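Local coordinates for DUF3845 domain-containing protein (Bacteroides thetaiotaomicron VPI-5482, PDB 3GF6) that is of unknown function but is a bacterial lipoprotein with an all-beta fold, probably related to the C1q/TNF superfamily, at residues R33-E37 with N65-D69; L116-G120 with K211-F215; D74-V78 with V100-T104; A110-L116 with Y178-S184; V134-S140 with E152-G158. Where two conformers were deposited one is given. Numbering follows the deposited sequence.

Interaction 1: R33-E37 with N65-D69; sequences RSFNE and NQQKD
A classic beta bulge shapes this short antiparallel pairing, in which strand 67-68 lies beside the end of strand 29-35. Gln66 and Gln67 both face Phe35. Gln66 has helix-like backbone angles (-76/-29), while Gln67 and Lys68 are extended. Phe35 and Gln67 form a hydrogen-bonded pair: Phe35 N to Gln67 O is 3.0 Å and Gln67 N to Phe35 O is 2.9 Å. Ser34 and Lys68 form the next, non-hydrogen-bonded pair, with CA atoms 4.6 Å apart. Asp69 N then donates to Arg33 O at 3.1 Å. Past the bulge, side chains take over. Asn36 (chi1 m) accepts from Gln66 N through OD1 at 3.1 Å, and its ND2 donates to Asn65 OD1 at 2.9 Å. Asn65 ND2 in turn donates to Ser34 OG at 2.9 Å. Ser34 also pairs through its backbone with Phe215 of strand 203-219, and Asn36 ND2 bonds to Ser213 O. The Phe35 ring (chi1 p) lies on the same face as Gln67, whose CB sits 3.8 Å from the ring centroid, close to the normal: a CH-pi contact. A water bridges Glu37 N and Gln67 OE1. Lys68 reaches out to a salt bridge with Asp74. At the far end the extended Arg33 side chain (t, t, t) makes a salt bridge, with NH1 2.8 Å from Asp69 OD2.

Interaction 2: L116-G120 with K211-F215; sequences LRLKG and KESYF. With EDO (1,2-ethanediol), chain G; EDO (1,2-ethanediol), chain C.
Two backbone hydrogen bonds join Arg117 and Tyr214 as an antiparallel pair: Arg117 N to Tyr214 O is 2.9 Å, and Tyr214 N to Arg117 O is 3.0 Å. Ser213 (chi1 m) adds a side-chain bond, its OG accepting from Lys119 N at 2.9 Å. OG also bonds to Asp210 O. Before it, Lys211 (-60/-23) and Glu212 (-71/-15) are not extended. Leu116 and Phe215 form the next, non-hydrogen-bonded pair, with CA atoms 4.4 Å apart. Their side chains share one face of the sheet, and Leu116 CD2 meets the edge of the Phe215 ring at CD1, 4.1 Å away. Arg117 and Tyr214 (chi1 p) lie on the other face, with Arg117 CB 3.7 Å from Tyr214 CE2. The extended Arg117 places NH1 3.7 Å from Glu212 CB and 3.1 Å from O1 of one ethanediol. Its NE makes a salt bridge to Asp175. A second ethanediol donates from O1 to Leu116 O at 2.9 Å. The chemistry is two-sided: one face is apolar and buried, the other polar, holding two ethanediols probably from the crystallisation liquor.

Interaction 3: D74-V78 with V100-T104; sequences DFNGV and VPIYT
Ile102, Asn76 and Phe75 lose the most surface where the loop at 74-78 meets segment 100-104. A type I turn runs from Phe75 to Val78, closed by Val78 N to Phe75 O at 3.2 Å. Its second residue, Asn76 (chi1 m), points toward the other segment, and its ND2 donates to Pro101 O at 2.9 Å. Asn76 N makes a weak hydrogen bond to Ile102 O at 3.4 Å. The same carbonyl oxygen lies at the edge of the Phe75 ring, 3.3 Å from CD2. Ile102 (chi1 t, chi2 t) packs CG1 4.1 Å from Phe75 CE2 and 3.4 Å from Gly77 CA. A CB on Gly77 would clash with that CG1. Phe75 (chi1 p) also places CB 4.3 Å from Tyr103 CD2. Ile102 and Tyr103 both face Leu188 in a classic beta bulge. The contact thus joins the loop between strands 67-68 and 82-85 to strand 103-104, which pairs with strand 187-198, while Phe75 and Ile102 both reach Phe215 on strand 203-219 of the other sheet.

Interaction 4: A110-L116 with Y178-S184; sequences AKYAVKL and YDRSDLS. With EDO (1,2-ethanediol), chain G.
Val114 is the apolar centre of this bulged antiparallel pair, formed by strands 112-116 and 178-183 at 162° with axes 4.6 Å apart. Val114 CG1 meets the edge of the Tyr178 ring at CD2, 4.0 Å away, and Val114 CG2 lies 4.1 Å from Leu183 CD1. Leu116 CG packs 3.9 Å from Tyr178 CB on the same face. This face looks onto Leu138 of the opposing sheet. Three hydrogen-bonded pairs join the backbones: Leu116 N to Tyr178 O 2.8 Å and Tyr178 N to Leu116 O 3.1 Å; Val114 N to Arg180 O 3.0 Å and Arg180 N to Val114 O 3.2 Å; Tyr112 N to Leu183 O and Leu183 N to Tyr112 O, both 2.8 Å. Between the last two the register slips by one. Asp182 and Leu183 both face Tyr112 in a G1 beta bulge, and Asp182 has the left-handed angles 58/38. A water joins Ala110 O, Lys111 NZ and Ser184 OG. On the other face, Lys115 NZ makes a salt bridge to Asp179 OD1 at 2.7 Å.

Interaction 5: V134-S140 with E152-G158; sequences VYAQLAS and EVFMCKG
This is an antiparallel strand pair with a classic beta bulge, in the buried interior; strands 134-139 and 153-158 run 171° apart with axes 4.5 Å from each other. At Glu152 the carbonyl O accepts from Ser140 N at 2.8 Å. Val153 pairs with Ala139 without hydrogen bonds (CA-CA 4.3 Å), and its CG2 lies 4.1 Å from Ala139 CB. Phe154 and Met155 both face Leu138. Phe154, with backbone angles -92/-38, donates from N to Leu138 O at 2.9 Å. Met155, a selenomethionine, donates from N to the same Leu138 O at 3.0 Å, and its O accepts from Leu138 N at 2.9 Å. Its CE lies 3.8 Å from Ala136 CB. Met155, Leu138 and Ala136 share the face turned to the opposing sheet, where Tyr178 touches both Met155 and Leu138. Cys156 pairs with Gln137 on the other face, and its SG makes an oblique sulfur-aromatic contact with the Tyr135 ring (chi1 p), 3.8 Å from Tyr135 CD2. Lys157 pairs with Ala136 (Lys157 N to Ala136 O 3.0 Å, Ala136 N to Lys157 O 2.9 Å); its NZ makes salt bridges to Asp14 and Glu16. Gly158 faces Tyr135, its CA 3.5 Å from Tyr135 CB.

From the N terminus, interaction 1 closes first, over the part of the chain that holds strands 40-46 and 56-62. Interaction 3 follows in series, joining the next loop to segment 100-104. The two touch through Lys68 and Asp74. Interactions 4 and 2 both start on strand 112-123, share Leu116 and cross along the chain. They add strands 171-183 and 203-219 on its two sides. Interaction 5 closes a short loop nested inside both. It belongs to the other sheet, and Tyr178, Leu116 and Leu118 pack against it. Strand 29-35 pairs with 203-219, so interactions 1, 2 and 4 lie in one sheet. Phe75 and Ile102 connect interaction 3 to Phe215 of interaction 2.

Interaction 1: R33-E37 with N65-D69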
# COMPACT_ATOMS: atom_id res chain seq x y z
N ARG A 33 7.49 -8.92 -11.26
CA ARG A 33 6.37 -8.34 -11.98
C ARG A 33 5.11 -9.10 -11.63
O ARG A 33 5.06 -10.34 -11.69
CB ARG A 33 6.60 -8.38 -13.50
CG ARG A 33 5.35 -8.05 -14.35
CD ARG A 33 5.69 -7.82 -15.82
NE ARG A 33 4.46 -7.54 -16.55
CZ ARG A 33 3.84 -8.39 -17.37
NH1 ARG A 33 4.33 -9.59 -17.63
NH2 ARG A 33 2.71 -8.00 -17.95
N SER A 34 4.10 -8.32 -11.23
CA SER A 34 2.74 -8.81 -11.03
C SER A 34 1.76 -7.91 -11.77
O SER A 34 2.00 -6.70 -11.92
CB SER A 34 2.39 -8.90 -9.54
OG SER A 34 2.36 -7.62 -8.92
N PHE A 35 0.64 -8.49 -12.19
CA PHE A 35 -0.37 -7.77 -12.93
C PHE A 35 -1.71 -8.51 -12.81
O PHE A 35 -1.85 -9.47 -12.04
CB PHE A 35 0.06 -7.57 -14.39
CG PHE A 35 0.29 -8.84 -15.14
CD1 PHE A 35 1.52 -9.48 -15.04
CD2 PHE A 35 -0.69 -9.38 -15.96
CE1 PHE A 35 1.75 -10.69 -15.76
CE2 PHE A 35 -0.46 -10.56 -16.67
CZ PHE A 35 0.77 -11.21 -16.57
N ASN A 36 -2.69 -8.05 -13.57
CA ASN A 36 -4.05 -8.58 -13.45
C ASN A 36 -4.70 -8.70 -14.82
O ASN A 36 -4.40 -7.93 -15.73
CB ASN A 36 -4.91 -7.66 -12.59
CG ASN A 36 -4.43 -7.55 -11.14
OD1 ASN A 36 -4.73 -8.41 -10.27
ND2 ASN A 36 -3.77 -6.46 -10.85
N GLU A 37 -5.62 -9.66 -14.93
CA GLU A 37 -6.43 -9.86 -16.13
C GLU A 37 -7.87 -9.43 -15.93
O GLU A 37 -8.62 -9.29 -16.88
CB GLU A 37 -6.39 -11.32 -16.57
CG GLU A 37 -4.98 -11.78 -17.02
CD GLU A 37 -4.94 -13.26 -17.38
OE1 GLU A 37 -6.01 -13.84 -17.62
OE2 GLU A 37 -3.85 -13.84 -17.40
N ASN A 65 -1.17 -8.30 -6.75
CA ASN A 65 -1.81 -8.51 -8.04
C ASN A 65 -1.82 -10.01 -8.33
O ASN A 65 -0.87 -10.70 -7.95
CB ASN A 65 -1.12 -7.73 -9.17
CG ASN A 65 -1.06 -6.24 -8.87
OD1 ASN A 65 -2.08 -5.62 -8.69
ND2 ASN A 65 0.16 -5.66 -8.82
N GLN A 66 -2.86 -10.51 -9.01
CA GLN A 66 -3.13 -11.96 -9.03
C GLN A 66 -2.20 -12.76 -9.95
O GLN A 66 -2.03 -13.96 -9.71
CB GLN A 66 -4.58 -12.28 -9.36
CG GLN A 66 -5.60 -11.81 -8.29
CD GLN A 66 -6.93 -12.52 -8.42
OE1 GLN A 66 -7.86 -12.03 -9.06
NE2 GLN A 66 -7.02 -13.71 -7.83
N GLN A 67 -1.69 -12.16 -11.01
CA GLN A 67 -0.80 -12.85 -11.97
C GLN A 67 0.64 -12.50 -11.72
O GLN A 67 0.98 -11.33 -11.46
CB GLN A 67 -1.12 -12.46 -13.43
CG GLN A 67 -2.59 -12.59 -13.84
CD GLN A 67 -3.18 -13.93 -13.55
OE1 GLN A 67 -4.30 -14.03 -13.03
NE2 GLN A 67 -2.44 -14.97 -13.88
N LYS A 68 1.52 -13.50 -11.87
CA LYS A 68 2.97 -13.32 -11.80
C LYS A 68 3.47 -13.49 -13.21
O LYS A 68 3.04 -14.41 -13.92
CB LYS A 68 3.65 -14.39 -10.94
CG LYS A 68 5.11 -14.13 -10.65
CD LYS A 68 5.81 -15.30 -10.01
CE LYS A 68 5.99 -16.51 -10.97
NZ LYS A 68 7.06 -17.46 -10.48
N ASP A 69 4.39 -12.63 -13.61
CA ASP A 69 5.15 -12.88 -14.83
C ASP A 69 5.88 -14.22 -14.64
O ASP A 69 6.59 -14.42 -13.68
CB ASP A 69 6.12 -11.73 -15.09
CG ASP A 69 6.89 -11.85 -16.40
OD1 ASP A 69 7.70 -12.76 -16.52
OD2 ASP A 69 6.72 -10.97 -17.31
O HOH W 1 -6.22 -11.58 -12.75

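Interaction 2: L116-G120 with K211-F215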
# COMPACT_ATOMS: atom_id res chain seq x y z
N LEU A 116 4.91 1.12 -11.36
CA LEU A 116 3.67 0.58 -10.85
C LEU A 116 2.48 1.42 -11.20
O LEU A 116 2.60 2.61 -11.51
CB LEU A 116 3.75 0.36 -9.32
CG LEU A 116 3.85 1.56 -8.37
CD1 LEU A 116 2.48 2.24 -8.15
CD2 LEU A 116 4.45 1.13 -7.03
N ARG A 117 1.32 0.78 -11.20
CA ARG A 117 0.03 1.49 -11.25
C ARG A 117 -0.86 0.85 -10.20
O ARG A 117 -0.90 -0.36 -10.09
CB ARG A 117 -0.62 1.40 -12.63
CG ARG A 117 -1.94 2.17 -12.75
CD ARG A 117 -2.34 2.23 -14.24
NE ARG A 117 -3.60 2.93 -14.44
CZ ARG A 117 -4.25 2.94 -15.60
NH1 ARG A 117 -3.75 2.27 -16.64
NH2 ARG A 117 -5.40 3.59 -15.71
N LEU A 118 -1.52 1.68 -9.39
CA LEU A 118 -2.49 1.23 -8.40
C LEU A 118 -3.79 1.94 -8.70
O LEU A 118 -3.87 3.19 -8.58
CB LEU A 118 -2.00 1.56 -6.97
CG LEU A 118 -3.02 1.27 -5.87
CD1 LEU A 118 -3.23 -0.23 -5.83
CD2 LEU A 118 -2.56 1.79 -4.47
N LYS A 119 -4.78 1.16 -9.17
CA LYS A 119 -6.06 1.70 -9.60
C LYS A 119 -7.14 0.88 -8.94
O LYS A 119 -7.05 -0.33 -8.92
CB LYS A 119 -6.20 1.64 -11.14
CG LYS A 119 -7.55 2.11 -11.69
CD LYS A 119 -7.54 2.14 -13.23
CE LYS A 119 -8.91 2.39 -13.85
NZ LYS A 119 -9.79 3.21 -12.98
N GLY A 120 -8.14 1.55 -8.40
CA GLY A 120 -9.19 0.87 -7.67
C GLY A 120 -10.00 1.76 -6.75
O GLY A 120 -10.07 2.95 -6.96
N LYS A 211 -8.16 -4.05 -12.84
CA LYS A 211 -7.30 -4.90 -13.67
C LYS A 211 -6.06 -4.19 -14.21
O LYS A 211 -5.09 -4.84 -14.53
CB LYS A 211 -8.12 -5.52 -14.81
CG LYS A 211 -8.35 -4.66 -16.00
CD LYS A 211 -9.29 -5.34 -17.01
CE LYS A 211 -10.62 -4.63 -17.12
NZ LYS A 211 -10.48 -3.23 -17.63
N GLU A 212 -6.09 -2.85 -14.31
CA GLU A 212 -4.96 -2.07 -14.77
C GLU A 212 -3.80 -2.03 -13.77
O GLU A 212 -2.70 -1.65 -14.12
CB GLU A 212 -5.37 -0.62 -15.06
CG GLU A 212 -6.30 -0.42 -16.27
CD GLU A 212 -7.76 -0.72 -16.02
OE1 GLU A 212 -8.22 -1.00 -14.89
OE2 GLU A 212 -8.47 -0.70 -17.02
N SER A 213 -4.03 -2.41 -12.51
CA SER A 213 -3.00 -2.34 -11.50
C SER A 213 -1.89 -3.35 -11.83
O SER A 213 -2.16 -4.46 -12.27
CB SER A 213 -3.56 -2.60 -10.11
OG SER A 213 -4.61 -1.70 -9.77
N TYR A 214 -0.65 -2.91 -11.63
CA TYR A 214 0.53 -3.76 -11.84
C TYR A 214 1.71 -3.24 -11.05
O TYR A 214 1.74 -2.07 -10.64
CB TYR A 214 0.92 -3.85 -13.33
CG TYR A 214 1.61 -2.63 -13.87
CD1 TYR A 214 3.00 -2.52 -13.82
CD2 TYR A 214 0.88 -1.60 -14.43
CE1 TYR A 214 3.66 -1.40 -14.31
CE2 TYR A 214 1.50 -0.47 -14.95
CZ TYR A 214 2.90 -0.37 -14.86
OH TYR A 214 3.52 0.70 -15.39
N PHE A 215 2.71 -4.09 -10.91
CA PHE A 215 3.92 -3.76 -10.18
C PHE A 215 5.08 -4.41 -10.87
O PHE A 215 5.03 -5.60 -11.12
CB PHE A 215 3.80 -4.31 -8.75
CG PHE A 215 5.04 -4.13 -7.95
CD1 PHE A 215 5.26 -2.93 -7.27
CD2 PHE A 215 6.05 -5.09 -7.96
CE1 PHE A 215 6.44 -2.74 -6.56
CE2 PHE A 215 7.23 -4.89 -7.27
CZ PHE A 215 7.43 -3.73 -6.56
C1 EDO G . 4.33 3.52 -14.09
O1 EDO G . 2.94 3.22 -14.29
C2 EDO G . 4.75 4.47 -15.22
O2 EDO G . 5.56 3.77 -16.17
C1 EDO C . -0.93 1.98 -18.09
O1 EDO C . -1.08 0.88 -17.22
C2 EDO C . 0.27 1.69 -18.91
O2 EDO C . -0.22 0.76 -19.85

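Interaction 3: D74-V78 with V100-T104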
# COMPACT_ATOMS: atom_id res chain seq x y z
N ASP A 74 8.78 -16.29 -7.62
CA ASP A 74 7.66 -15.96 -6.75
C ASP A 74 8.02 -14.84 -5.79
O ASP A 74 9.14 -14.79 -5.29
CB ASP A 74 7.25 -17.16 -5.91
CG ASP A 74 6.59 -18.26 -6.72
OD1 ASP A 74 6.32 -18.08 -7.94
OD2 ASP A 74 6.32 -19.31 -6.09
N PHE A 75 7.06 -13.96 -5.53
CA PHE A 75 7.27 -12.89 -4.54
C PHE A 75 5.96 -12.57 -3.88
O PHE A 75 4.89 -12.91 -4.39
CB PHE A 75 7.97 -11.65 -5.15
CG PHE A 75 7.15 -10.84 -6.15
CD1 PHE A 75 6.86 -11.34 -7.42
CD2 PHE A 75 6.72 -9.55 -5.84
CE1 PHE A 75 6.14 -10.55 -8.35
CE2 PHE A 75 5.98 -8.78 -6.75
CZ PHE A 75 5.69 -9.29 -8.00
N ASN A 76 6.03 -11.84 -2.76
CA ASN A 76 4.83 -11.58 -1.95
C ASN A 76 3.83 -10.66 -2.57
O ASN A 76 2.73 -10.57 -2.07
CB ASN A 76 5.21 -11.01 -0.58
CG ASN A 76 6.06 -11.98 0.24
OD1 ASN A 76 6.00 -13.21 0.07
ND2 ASN A 76 6.84 -11.42 1.17
N GLY A 77 4.18 -9.97 -3.65
CA GLY A 77 3.24 -9.14 -4.34
C GLY A 77 2.29 -9.87 -5.27
O GLY A 77 1.52 -9.23 -5.96
N VAL A 78 2.37 -11.20 -5.29
CA VAL A 78 1.47 -12.03 -6.09
C VAL A 78 0.39 -12.62 -5.22
O VAL A 78 0.68 -13.30 -4.23
CB VAL A 78 2.23 -13.16 -6.81
CG1 VAL A 78 1.25 -14.06 -7.64
CG2 VAL A 78 3.35 -12.57 -7.67
N VAL A 100 5.39 -7.10 6.28
CA VAL A 100 5.86 -8.03 5.25
C VAL A 100 6.17 -7.29 3.95
O VAL A 100 5.32 -6.65 3.38
CB VAL A 100 4.83 -9.13 4.99
CG1 VAL A 100 5.30 -10.05 3.83
CG2 VAL A 100 4.60 -9.94 6.30
N PRO A 101 7.42 -7.39 3.48
CA PRO A 101 7.82 -6.72 2.25
C PRO A 101 7.26 -7.39 0.96
O PRO A 101 7.08 -8.59 0.93
CB PRO A 101 9.32 -6.85 2.26
CG PRO A 101 9.60 -8.04 3.09
CD PRO A 101 8.50 -8.16 4.09
N ILE A 102 7.03 -6.61 -0.08
CA ILE A 102 6.62 -7.12 -1.37
C ILE A 102 7.80 -7.84 -2.03
O ILE A 102 7.60 -8.78 -2.79
CB ILE A 102 6.01 -5.98 -2.24
CG1 ILE A 102 5.26 -6.55 -3.44
CG2 ILE A 102 7.10 -4.97 -2.73
CD1 ILE A 102 4.48 -5.49 -4.27
N TYR A 103 9.02 -7.37 -1.76
CA TYR A 103 10.22 -7.98 -2.34
C TYR A 103 11.38 -7.87 -1.37
O TYR A 103 11.50 -6.86 -0.69
CB TYR A 103 10.59 -7.30 -3.66
CG TYR A 103 11.67 -7.99 -4.44
CD1 TYR A 103 12.99 -7.60 -4.31
CD2 TYR A 103 11.37 -9.02 -5.33
CE1 TYR A 103 13.99 -8.21 -5.02
CE2 TYR A 103 12.42 -9.65 -6.07
CZ TYR A 103 13.70 -9.21 -5.92
OH TYR A 103 14.75 -9.80 -6.60
N THR A 104 12.25 -8.88 -1.35
CA THR A 104 13.45 -8.92 -0.49
C THR A 104 14.71 -8.97 -1.33
O THR A 104 14.86 -9.85 -2.17
CB THR A 104 13.38 -10.13 0.48
OG1 THR A 104 12.23 -9.96 1.30
CG2 THR A 104 14.61 -10.25 1.43

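Interaction 4: A110-L116 with Y178-S184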
# COMPACT_ATOMS: atom_id res chain seq x y z
N ALA A 110 22.93 -3.74 -5.37
CA ALA A 110 21.89 -3.57 -6.39
C ALA A 110 21.26 -2.17 -6.33
O ALA A 110 21.07 -1.59 -5.25
CB ALA A 110 20.83 -4.68 -6.28
N LYS A 111 21.00 -1.61 -7.52
CA LYS A 111 20.20 -0.39 -7.67
C LYS A 111 18.92 -0.79 -8.37
O LYS A 111 18.95 -1.55 -9.36
CB LYS A 111 20.96 0.66 -8.49
CG LYS A 111 22.17 1.30 -7.78
CD LYS A 111 21.73 2.07 -6.52
CE LYS A 111 22.90 2.77 -5.81
NZ LYS A 111 23.93 1.84 -5.23
N TYR A 112 17.80 -0.26 -7.90
CA TYR A 112 16.50 -0.72 -8.34
C TYR A 112 15.65 0.38 -8.95
O TYR A 112 15.73 1.54 -8.54
CB TYR A 112 15.73 -1.33 -7.17
CG TYR A 112 16.27 -2.62 -6.61
CD1 TYR A 112 16.03 -3.82 -7.26
CD2 TYR A 112 17.03 -2.64 -5.43
CE1 TYR A 112 16.50 -5.05 -6.74
CE2 TYR A 112 17.50 -3.83 -4.88
CZ TYR A 112 17.23 -5.05 -5.55
OH TYR A 112 17.69 -6.25 -5.06
N ALA A 113 14.79 -0.01 -9.91
CA ALA A 113 13.79 0.89 -10.47
C ALA A 113 12.45 0.21 -10.35
O ALA A 113 12.36 -1.01 -10.49
CB ALA A 113 14.10 1.20 -11.95
N VAL A 114 11.41 0.99 -10.08
CA VAL A 114 10.05 0.50 -9.90
C VAL A 114 9.12 1.20 -10.88
O VAL A 114 9.18 2.41 -11.06
CB VAL A 114 9.54 0.73 -8.42
CG1 VAL A 114 8.05 0.45 -8.27
CG2 VAL A 114 10.33 -0.17 -7.45
N LYS A 115 8.22 0.42 -11.48
CA LYS A 115 7.12 0.95 -12.28
C LYS A 115 5.87 0.30 -11.76
O LYS A 115 5.81 -0.95 -11.66
CB LYS A 115 7.29 0.58 -13.77
CG LYS A 115 8.63 1.10 -14.37
CD LYS A 115 8.79 0.72 -15.82
CE LYS A 115 10.05 1.34 -16.44
NZ LYS A 115 9.92 2.79 -16.65
N LEU A 116 4.91 1.12 -11.36
CA LEU A 116 3.67 0.58 -10.85
C LEU A 116 2.48 1.42 -11.20
O LEU A 116 2.60 2.61 -11.51
CB LEU A 116 3.75 0.36 -9.32
CG LEU A 116 3.85 1.56 -8.37
CD1 LEU A 116 2.48 2.24 -8.15
CD2 LEU A 116 4.45 1.13 -7.03
N TYR A 178 3.73 5.25 -10.40
CA TYR A 178 5.07 5.58 -9.93
C TYR A 178 6.07 4.93 -10.86
O TYR A 178 5.90 3.77 -11.27
CB TYR A 178 5.24 5.15 -8.46
CG TYR A 178 6.63 5.37 -7.87
CD1 TYR A 178 6.99 6.58 -7.26
CD2 TYR A 178 7.61 4.38 -7.93
CE1 TYR A 178 8.23 6.77 -6.70
CE2 TYR A 178 8.90 4.57 -7.37
CZ TYR A 178 9.21 5.77 -6.78
OH TYR A 178 10.48 5.94 -6.24
N ASP A 179 7.08 5.70 -11.24
CA ASP A 179 8.08 5.27 -12.21
C ASP A 179 9.41 5.98 -11.95
O ASP A 179 9.68 7.06 -12.48
CB ASP A 179 7.51 5.55 -13.60
CG ASP A 179 8.34 4.99 -14.74
OD1 ASP A 179 9.40 4.35 -14.56
OD2 ASP A 179 7.89 5.23 -15.89
N ARG A 180 10.24 5.38 -11.10
CA ARG A 180 11.47 6.03 -10.69
C ARG A 180 12.56 4.98 -10.54
O ARG A 180 12.29 3.77 -10.63
CB ARG A 180 11.28 6.86 -9.41
CG ARG A 180 10.18 7.91 -9.47
CD ARG A 180 10.58 9.14 -10.33
NE ARG A 180 11.46 10.02 -9.57
CZ ARG A 180 11.10 11.09 -8.85
NH1 ARG A 180 9.84 11.55 -8.81
NH2 ARG A 180 12.02 11.73 -8.19
N SER A 181 13.78 5.46 -10.36
CA SER A 181 14.96 4.63 -10.43
C SER A 181 15.96 4.93 -9.31
O SER A 181 15.68 5.74 -8.45
CB SER A 181 15.62 4.87 -11.81
OG SER A 181 16.12 6.20 -11.89
N ASP A 182 17.12 4.27 -9.37
CA ASP A 182 18.25 4.49 -8.47
C ASP A 182 17.87 4.27 -6.99
O ASP A 182 18.35 5.00 -6.10
CB ASP A 182 18.83 5.91 -8.61
CG ASP A 182 19.25 6.24 -10.03
OD1 ASP A 182 19.65 5.30 -10.80
OD2 ASP A 182 19.22 7.46 -10.35
N LEU A 183 17.03 3.27 -6.73
CA LEU A 183 16.60 3.00 -5.38
C LEU A 183 17.46 1.90 -4.74
O LEU A 183 17.86 0.96 -5.42
CB LEU A 183 15.15 2.58 -5.37
CG LEU A 183 14.15 3.53 -6.04
CD1 LEU A 183 12.75 2.86 -6.03
CD2 LEU A 183 14.17 4.91 -5.34
N SER A 184 17.73 2.07 -3.44
CA SER A 184 18.47 1.09 -2.63
C SER A 184 17.57 0.61 -1.50
O SER A 184 16.89 1.40 -0.83
CB SER A 184 19.75 1.69 -2.03
OG SER A 184 20.68 2.07 -3.04
C1 EDO G . 4.33 3.52 -14.09
O1 EDO G . 2.94 3.22 -14.29
C2 EDO G . 4.75 4.47 -15.22
O2 EDO G . 5.56 3.77 -16.17
O HOH W 2 22.45 0.14 -4.02
O HOH W 3 8.62 5.06 -18.33

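Interaction 5: V134-S140 with E152-G158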
# COMPACT_ATOMS: atom_id res chain seq x y z
N VAL A 134 -6.28 7.81 4.54
CA VAL A 134 -5.89 6.70 3.67
C VAL A 134 -4.69 7.15 2.84
O VAL A 134 -4.72 8.24 2.25
CB VAL A 134 -7.04 6.20 2.75
CG1 VAL A 134 -7.75 7.34 1.97
CG2 VAL A 134 -6.53 5.14 1.76
N TYR A 135 -3.67 6.33 2.78
CA TYR A 135 -2.55 6.59 1.89
C TYR A 135 -1.86 5.34 1.39
O TYR A 135 -1.86 4.32 2.07
CB TYR A 135 -1.53 7.50 2.55
CG TYR A 135 -0.74 6.99 3.73
CD1 TYR A 135 -1.27 6.97 5.02
CD2 TYR A 135 0.56 6.58 3.58
CE1 TYR A 135 -0.48 6.59 6.11
CE2 TYR A 135 1.34 6.18 4.66
CZ TYR A 135 0.81 6.18 5.91
OH TYR A 135 1.60 5.86 6.95
N ALA A 136 -1.26 5.45 0.18
CA ALA A 136 -0.46 4.40 -0.46
C ALA A 136 1.01 4.74 -0.28
O ALA A 136 1.40 5.91 -0.39
CB ALA A 136 -0.82 4.21 -1.96
N GLN A 137 1.80 3.73 0.06
CA GLN A 137 3.21 3.96 0.30
C GLN A 137 4.12 2.86 -0.19
O GLN A 137 3.89 1.68 0.06
CB GLN A 137 3.45 4.19 1.79
CG GLN A 137 4.85 4.55 2.14
CD GLN A 137 4.91 5.27 3.45
OE1 GLN A 137 4.76 6.48 3.48
NE2 GLN A 137 5.11 4.53 4.56
N LEU A 138 5.15 3.29 -0.93
CA LEU A 138 6.28 2.44 -1.34
C LEU A 138 7.48 2.97 -0.57
O LEU A 138 7.77 4.15 -0.64
CB LEU A 138 6.52 2.58 -2.82
CG LEU A 138 7.56 1.71 -3.46
CD1 LEU A 138 6.97 0.25 -3.45
CD2 LEU A 138 7.95 2.26 -4.90
N ALA A 139 8.17 2.07 0.13
CA ALA A 139 9.21 2.43 1.09
C ALA A 139 10.12 1.25 1.39
O ALA A 139 9.72 0.09 1.22
CB ALA A 139 8.56 2.94 2.40
N SER A 140 11.32 1.55 1.87
CA SER A 140 12.24 0.51 2.36
C SER A 140 12.08 0.24 3.87
O SER A 140 12.84 -0.52 4.41
CB SER A 140 13.67 0.88 2.00
OG SER A 140 14.08 1.98 2.79
N GLU A 152 13.88 6.88 3.18
CA GLU A 152 13.42 5.51 2.93
C GLU A 152 12.03 5.42 2.31
O GLU A 152 11.61 4.36 1.81
CB GLU A 152 13.41 4.73 4.24
CG GLU A 152 14.80 4.41 4.80
CD GLU A 152 15.44 5.50 5.62
OE1 GLU A 152 14.79 6.53 5.92
OE2 GLU A 152 16.63 5.27 5.98
N VAL A 153 11.29 6.52 2.37
CA VAL A 153 9.99 6.61 1.72
C VAL A 153 10.17 7.07 0.28
O VAL A 153 10.65 8.19 0.01
CB VAL A 153 9.03 7.53 2.51
CG1 VAL A 153 7.77 7.81 1.71
CG2 VAL A 153 8.61 6.84 3.81
N PHE A 154 9.81 6.18 -0.64
CA PHE A 154 10.01 6.39 -2.08
C PHE A 154 8.78 7.04 -2.74
O PHE A 154 8.90 7.87 -3.63
CB PHE A 154 10.36 5.06 -2.79
CG PHE A 154 11.60 4.37 -2.24
CD1 PHE A 154 12.69 5.09 -1.78
CD2 PHE A 154 11.63 2.97 -2.12
CE1 PHE A 154 13.82 4.44 -1.26
CE2 PHE A 154 12.73 2.33 -1.59
CZ PHE A 154 13.82 3.06 -1.16
N MSE A 155 7.59 6.62 -2.28
CA MSE A 155 6.33 7.13 -2.79
C MSE A 155 5.36 7.16 -1.63
O MSE A 155 5.20 6.18 -0.89
CB MSE A 155 5.74 6.27 -3.92
CG MSE A 155 4.56 6.91 -4.66
SE MSE A 155 3.32 5.61 -5.39
CE MSE A 155 2.48 4.96 -3.73
N CYS A 156 4.70 8.30 -1.48
CA CYS A 156 3.66 8.43 -0.46
C CYS A 156 2.57 9.32 -1.03
O CYS A 156 2.81 10.49 -1.32
CB CYS A 156 4.22 9.03 0.84
SG CYS A 156 3.00 9.09 2.17
N LYS A 157 1.39 8.76 -1.21
CA LYS A 157 0.24 9.47 -1.76
C LYS A 157 -0.96 9.26 -0.86
O LYS A 157 -1.52 8.14 -0.75
CB LYS A 157 -0.07 9.07 -3.21
CG LYS A 157 0.99 9.57 -4.21
CD LYS A 157 0.84 8.97 -5.58
CE LYS A 157 2.08 9.30 -6.46
NZ LYS A 157 2.39 10.76 -6.71
N GLY A 158 -1.35 10.34 -0.20
CA GLY A 158 -2.49 10.33 0.71
C GLY A 158 -3.63 11.27 0.39
O GLY A 158 -3.50 12.28 -0.32